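Local coordinates for protein sawadee homeodomain homolog 1 (Arabidopsis thaliana, PDB 4IUP) that binds histone H3 tails methylated at lysine 9 through its SAWADEE domain and acts with RNA polymerase IV in RNA-directed DNA methylation, at residues A11-Y14 and A15-V19; P65-C68 and G69-N72. The protein carries 2 engineered substitutions. All coordinates share one frame; numbering follows the deposited sequence.

Contact 1 of 2, residues A11-Y14 and A15-V19; sequences ARDY and AWYDV
An Asx turn from Asp13 to Ala15 ends the connection of a β-hairpin in the tandem-tudor SAWADEE domain, just where the chain enters strand 16-27. Asp13 OD1 accepts the backbone N-H of Ala15 at 3.1 Å between OD1 and N, nearly straight at 162°, and the donor stands well above the carboxylate plane. Tyr14, the middle residue of the turn, has a left-handed backbone conformation, and its CB is directed away from the strand. The Asp13 CG sits between its own backbone N and carbonyl carbon (chi1 58°), which swings the carboxylate forward along the chain. Tyr17 meets it from the other direction: with CG anti to its carbonyl carbon (chi1 -63°), the ring runs back toward Asp13, its CE1 edge passing the methyl of Ala15. The hydroxyl of Tyr17 donates to the second carboxylate oxygen, Asp13 OD2, on its syn side, with a short OH to OD2 separation of 2.6 Å. One carboxylate thus holds both a main-chain N-H and a side-chain hydroxyl, one on each oxygen. It is almost coplanar with the phenol ring, and Asp13 OD1 also lies at the ring edge, 3.6 Å from Tyr17 CE1. Asp13, Ala15 and Tyr17 all rest on Leu88 of strand 86-98. Trp16 departs in another direction, to a cation-pi contact with Arg57 and a weak hydrogen bond with Asp91, while Tyr14 O accepts Lys9 NZ. Within the Asx turn itself, the methyl group CB of Ala15 packs 3.6 Å from Asp13 OD1.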
ATOM      1  N   ALA A  11      11.647   6.807  -2.641  1.00 13.47           N
ATOM      2  CA  ALA A  11      12.903   6.137  -2.976  1.00 17.51           C
ATOM      3  C   ALA A  11      13.846   6.090  -1.769  1.00 18.85           C
ATOM      4  O   ALA A  11      14.919   5.478  -1.836  1.00 25.17           O
ATOM      5  CB  ALA A  11      13.573   6.812  -4.162  1.00 15.83           C
ATOM      6  N   ARG A  12      13.436   6.729  -0.674  1.00 14.09           N
ATOM      7  CA  ARG A  12      14.210   6.744   0.573  1.00 18.55           C
ATOM      8  C   ARG A  12      14.050   5.428   1.336  1.00 18.07           C
ATOM      9  O   ARG A  12      15.036   4.841   1.777  1.00 16.67           O
ATOM     10  CB  ARG A  12      13.778   7.900   1.493  1.00 16.35           C
ATOM     11  CG  ARG A  12      13.610   9.275   0.836  1.00 30.50           C
ATOM     12  CD  ARG A  12      14.891  10.106   0.828  1.00 45.02           C
ATOM     13  NE  ARG A  12      15.292  10.722   2.108  1.00 54.78           N
ATOM     14  CZ  ARG A  12      14.509  10.978   3.162  1.00 56.08           C
ATOM     15  NH1 ARG A  12      13.213  10.685   3.161  1.00 56.31           N
ATOM     16  NH2 ARG A  12      15.040  11.543   4.239  1.00 54.99           N
ATOM     17  N   ASP A  13      12.808   4.970   1.488  1.00 14.37           N
ATOM     18  CA  ASP A  13      12.515   3.791   2.319  1.00 14.93           C
ATOM     19  C   ASP A  13      11.629   2.741   1.639  1.00 14.19           C
ATOM     20  O   ASP A  13      11.261   1.740   2.265  1.00 12.21           O
ATOM     21  CB  ASP A  13      11.900   4.223   3.661  1.00 15.51           C
ATOM     22  CG  ASP A  13      10.621   5.038   3.493  1.00 18.08           C
ATOM     23  OD1 ASP A  13      10.062   5.078   2.376  1.00 11.85           O
ATOM     24  OD2 ASP A  13      10.179   5.657   4.484  1.00 15.10           O
ATOM     25  N   TYR A  14      11.289   2.986   0.370  1.00  8.46           N
ATOM     26  CA  TYR A  14      10.468   2.083  -0.455  1.00 12.20           C
ATOM     27  C   TYR A  14       9.026   1.894   0.039  1.00  9.10           C
ATOM     28  O   TYR A  14       8.324   0.988  -0.408  1.00 10.71           O
ATOM     29  CB  TYR A  14      11.186   0.735  -0.686  1.00 16.79           C
ATOM     30  CG  TYR A  14      12.627   0.917  -1.113  1.00 18.22           C
ATOM     31  CD1 TYR A  14      12.940   1.449  -2.366  1.00 22.65           C
ATOM     32  CD2 TYR A  14      13.675   0.596  -0.252  1.00 23.68           C
ATOM     33  CE1 TYR A  14      14.264   1.639  -2.760  1.00 30.45           C
ATOM     34  CE2 TYR A  14      15.004   0.776  -0.636  1.00 33.38           C
ATOM     35  CZ  TYR A  14      15.288   1.297  -1.891  1.00 35.14           C
ATOM     36  OH  TYR A  14      16.594   1.482  -2.272  1.00 43.08           O
ATOM     37  N   ALA A  15       8.588   2.775   0.937  1.00  9.05           N
ATOM     38  CA  ALA A  15       7.226   2.739   1.465  1.00 11.49           C
ATOM     39  C   ALA A  15       6.333   3.739   0.734  1.00 10.39           C
ATOM     40  O   ALA A  15       6.838   4.680   0.103  1.00  7.90           O
ATOM     41  CB  ALA A  15       7.229   3.008   2.963  1.00  9.37           C
ATOM     42  N   TRP A  16       5.017   3.525   0.811  1.00  7.09           N
ATOM     43  CA  TRP A  16       4.031   4.379   0.125  1.00  8.46           C
ATOM     44  C   TRP A  16       3.443   5.451   1.039  1.00  8.40           C
ATOM     45  O   TRP A  16       3.152   5.186   2.215  1.00  8.99           O
ATOM     46  CB  TRP A  16       2.902   3.538  -0.479  1.00 10.64           C
ATOM     47  CG  TRP A  16       3.363   2.638  -1.587  1.00 10.11           C
ATOM     48  CD1 TRP A  16       3.875   1.374  -1.457  1.00 11.37           C
ATOM     49  CD2 TRP A  16       3.373   2.935  -2.988  1.00  7.58           C
ATOM     50  NE1 TRP A  16       4.193   0.866  -2.691  1.00  8.46           N
ATOM     51  CE2 TRP A  16       3.896   1.802  -3.650  1.00  7.86           C
ATOM     52  CE3 TRP A  16       2.986   4.050  -3.752  1.00  5.07           C
ATOM     53  CZ2 TRP A  16       4.050   1.752  -5.039  1.00  8.18           C
ATOM     54  CZ3 TRP A  16       3.134   3.996  -5.135  1.00 10.23           C
ATOM     55  CH2 TRP A  16       3.663   2.851  -5.763  1.00 10.06           C
ATOM     56  N   TYR A  17       3.279   6.654   0.495  1.00  4.44           N
ATOM     57  CA  TYR A  17       2.734   7.797   1.240  1.00  6.75           C
ATOM     58  C   TYR A  17       1.647   8.504   0.427  1.00  7.26           C
ATOM     59  O   TYR A  17       1.761   8.628  -0.795  1.00  7.32           O
ATOM     60  CB  TYR A  17       3.858   8.778   1.595  1.00  7.45           C
ATOM     61  CG  TYR A  17       4.905   8.179   2.514  1.00  7.47           C
ATOM     62  CD1 TYR A  17       6.023   7.513   1.997  1.00  9.05           C
ATOM     63  CD2 TYR A  17       4.771   8.269   3.896  1.00 10.55           C
ATOM     64  CE1 TYR A  17       6.989   6.948   2.850  1.00 10.14           C
ATOM     65  CE2 TYR A  17       5.727   7.703   4.760  1.00 11.31           C
ATOM     66  CZ  TYR A  17       6.829   7.048   4.226  1.00 13.37           C
ATOM     67  OH  TYR A  17       7.773   6.496   5.074  1.00 10.14           O
ATOM     68  N   ASP A  18       0.599   8.974   1.103  1.00  8.56           N
ATOM     69  CA  ASP A  18      -0.462   9.728   0.433  1.00  7.02           C
ATOM     70  C   ASP A  18       0.061  11.048  -0.137  1.00  7.16           C
ATOM     71  O   ASP A  18       0.772  11.788   0.546  1.00 10.49           O
ATOM     72  CB  ASP A  18      -1.624  10.004   1.388  1.00 11.53           C
ATOM     73  CG  ASP A  18      -2.420   8.761   1.720  1.00 18.15           C
ATOM     74  OD1 ASP A  18      -2.299   7.753   0.998  1.00 14.33           O
ATOM     75  OD2 ASP A  18      -3.185   8.799   2.711  1.00 21.19           O
ATOM     76  N   VAL A  19      -0.301  11.328  -1.388  1.00 10.58           N
ATOM     77  CA  VAL A  19       0.096  12.558  -2.068  1.00  6.75           C
ATOM     78  C   VAL A  19      -0.974  13.622  -1.848  1.00  9.37           C
ATOM     79  O   VAL A  19      -2.153  13.384  -2.109  1.00 11.46           O
ATOM     80  CB  VAL A  19       0.285  12.336  -3.583  1.00  7.51           C
ATOM     81  CG1 VAL A  19       0.607  13.659  -4.293  1.00 11.33           C
ATOM     82  CG2 VAL A  19       1.386  11.307  -3.840  1.00 10.59           C
TER

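Contact 2 of 2, residues P65-C68 and G69-N72; sequences PSEC and GRVN. With ZN (zinc ion), chain D.
Cys68 and Gly69 are successive residues of a 3-10 turn that presents one ligand to the zinc site of the SAWADEE domain. Metal coordination comes from Cys68 SG, 2.4 Å from the zinc ion; His102, Cys107 and Cys109 complete the site. The thiolate reaches the metal with SG between the backbone N and carbonyl carbon of Cys68 (chi1 74°). Backbone hydrogen bonds wind the turn: Arg70 N donates to Glu67 O at 3.0 Å, and Val71 N makes a weak bond of 3.3 Å to Cys68 O, which also accepts Arg99 NH1. A water molecule bridges the turn, giving a hydrogen to Ser66 O and accepting one from Gly69 N. The charged interaction runs alongside, since the Glu67 and Arg70 side chains point the same way. The extended Glu67 chain runs beside Arg70, whose bend at chi3 (-64°) brings NH1 to Glu67 OE1. Glu67 OE2 accepts the backbone N-H of Glu64, which would restrain the carboxylate, while OE1 faces Arg70. There the planes stand 73° apart: Glu67 OE1 lies in the guanidinium plane, but Arg70 NH1 approaches it from above the carboxylate, making a salt bridge of 3.2 Å.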
ATOM      1  N   PRO A  65     -15.311  -4.895   7.058  1.00 11.21           N
ATOM      2  CA  PRO A  65     -15.467  -6.300   7.470  1.00 10.99           C
ATOM      3  C   PRO A  65     -16.435  -7.116   6.604  1.00 13.27           C
ATOM      4  O   PRO A  65     -16.165  -8.287   6.331  1.00 15.04           O
ATOM      5  CB  PRO A  65     -15.977  -6.186   8.908  1.00 14.43           C
ATOM      6  CG  PRO A  65     -15.414  -4.886   9.390  1.00 12.86           C
ATOM      7  CD  PRO A  65     -15.465  -3.972   8.200  1.00 11.23           C
ATOM      8  N   SER A  66     -17.528  -6.496   6.154  1.00 13.91           N
ATOM      9  CA  SER A  66     -18.545  -7.181   5.345  1.00 22.30           C
ATOM     10  C   SER A  66     -18.051  -7.585   3.951  1.00 20.63           C
ATOM     11  O   SER A  66     -18.700  -8.382   3.263  1.00 20.95           O
ATOM     12  CB  SER A  66     -19.798  -6.315   5.209  1.00 21.13           C
ATOM     13  OG  SER A  66     -19.516  -5.143   4.466  1.00 26.78           O
ATOM     14  N   GLU A  67     -16.910  -7.037   3.540  1.00 16.15           N
ATOM     15  CA  GLU A  67     -16.337  -7.357   2.227  1.00 20.49           C
ATOM     16  C   GLU A  67     -14.966  -8.049   2.290  1.00 16.78           C
ATOM     17  O   GLU A  67     -14.234  -8.056   1.301  1.00 14.29           O
ATOM     18  CB  GLU A  67     -16.272  -6.102   1.343  1.00 30.44           C
ATOM     19  CG  GLU A  67     -15.476  -4.951   1.949  1.00 31.32           C
ATOM     20  CD  GLU A  67     -15.419  -3.705   1.076  1.00 35.51           C
ATOM     21  OE1 GLU A  67     -15.875  -3.752  -0.088  1.00 35.55           O
ATOM     22  OE2 GLU A  67     -14.900  -2.677   1.562  1.00 22.19           O
ATOM     23  N   CYS A  68     -14.633  -8.654   3.429  1.00 11.10           N
ATOM     24  CA  CYS A  68     -13.338  -9.328   3.576  1.00 12.04           C
ATOM     25  C   CYS A  68     -13.193 -10.526   2.632  1.00 11.95           C
ATOM     26  O   CYS A  68     -12.086 -11.018   2.420  1.00 11.25           O
ATOM     27  CB  CYS A  68     -13.091  -9.757   5.025  1.00 11.71           C
ATOM     28  SG  CYS A  68     -14.060 -11.179   5.571  1.00 11.25           S
ATOM     29  N   GLY A  69     -14.310 -10.988   2.075  1.00 11.46           N
ATOM     30  CA  GLY A  69     -14.286 -12.069   1.087  1.00 17.11           C
ATOM     31  C   GLY A  69     -13.632 -11.678  -0.227  1.00 20.15           C
ATOM     32  O   GLY A  69     -13.216 -12.553  -1.002  1.00 15.67           O
ATOM     33  N   ARG A  70     -13.535 -10.371  -0.486  1.00 13.02           N
ATOM     34  CA  ARG A  70     -12.937  -9.878  -1.734  1.00 14.04           C
ATOM     35  C   ARG A  70     -11.406  -9.927  -1.714  1.00 15.41           C
ATOM     36  O   ARG A  70     -10.760  -9.766  -2.755  1.00 17.42           O
ATOM     37  CB  ARG A  70     -13.430  -8.462  -2.065  1.00 15.31           C
ATOM     38  CG  ARG A  70     -12.722  -7.341  -1.303  1.00 15.15           C
ATOM     39  CD  ARG A  70     -13.324  -5.983  -1.639  1.00 21.27           C
ATOM     40  NE  ARG A  70     -13.135  -5.645  -3.049  1.00 22.37           N
ATOM     41  CZ  ARG A  70     -13.856  -4.743  -3.711  1.00 22.53           C
ATOM     42  NH1 ARG A  70     -14.823  -4.076  -3.098  1.00 22.64           N
ATOM     43  NH2 ARG A  70     -13.604  -4.504  -4.988  1.00 22.28           N
ATOM     44  N   VAL A  71     -10.833 -10.124  -0.531  1.00 10.98           N
ATOM     45  CA  VAL A  71      -9.390 -10.298  -0.388  1.00  8.49           C
ATOM     46  C   VAL A  71      -9.066 -11.780  -0.593  1.00 12.74           C
ATOM     47  O   VAL A  71      -9.599 -12.640   0.114  1.00 13.23           O
ATOM     48  CB  VAL A  71      -8.890  -9.820   0.996  1.00 10.53           C
ATOM     49  CG1 VAL A  71      -7.380  -9.944   1.106  1.00 17.36           C
ATOM     50  CG2 VAL A  71      -9.330  -8.381   1.253  1.00 13.35           C
ATOM     51  N   ASN A  72      -8.203 -12.063  -1.565  1.00  9.27           N
ATOM     52  CA  ASN A  72      -7.860 -13.437  -1.922  1.00 13.40           C
ATOM     53  C   ASN A  72      -6.358 -13.682  -1.939  1.00 13.01           C
ATOM     54  O   ASN A  72      -5.576 -12.747  -2.120  1.00 10.78           O
ATOM     55  CB  ASN A  72      -8.449 -13.782  -3.291  1.00 16.77           C
ATOM     56  CG  ASN A  72      -9.966 -13.795  -3.282  1.00 27.05           C
ATOM     57  OD1 ASN A  72     -10.591 -14.565  -2.545  1.00 26.29           O
ATOM     58  ND2 ASN A  72     -10.568 -12.948  -4.110  1.00 22.48           N
TER
HETATM   59 ZN    ZN D 302     -13.095 -11.659   7.676  1.00 12.79          ZN
HETATM   60  O   HOH W   1     -17.095 -10.655   2.088  1.00 28.34           O

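From the N terminus, contact 1 comes first: residues 11-15 finish the connection after strand 6-9, and strand 16-27 begins at Trp16, so it closes the end of that hairpin. The chain then runs through strands 33-39, 48-51 and 56-62 before contact 2 turns it, at 65-72, in the loop leading to strand 76-83. The two are in series, neither nested nor crossed, and do not touch; the centres of contacts 1 and 2 are about 26 Å apart, on opposite sides of the chain's centre. Contact 1 sets the first hairpin against strand 86-98, while contact 2 ties the 63-75 connection to the later zinc-binding loop.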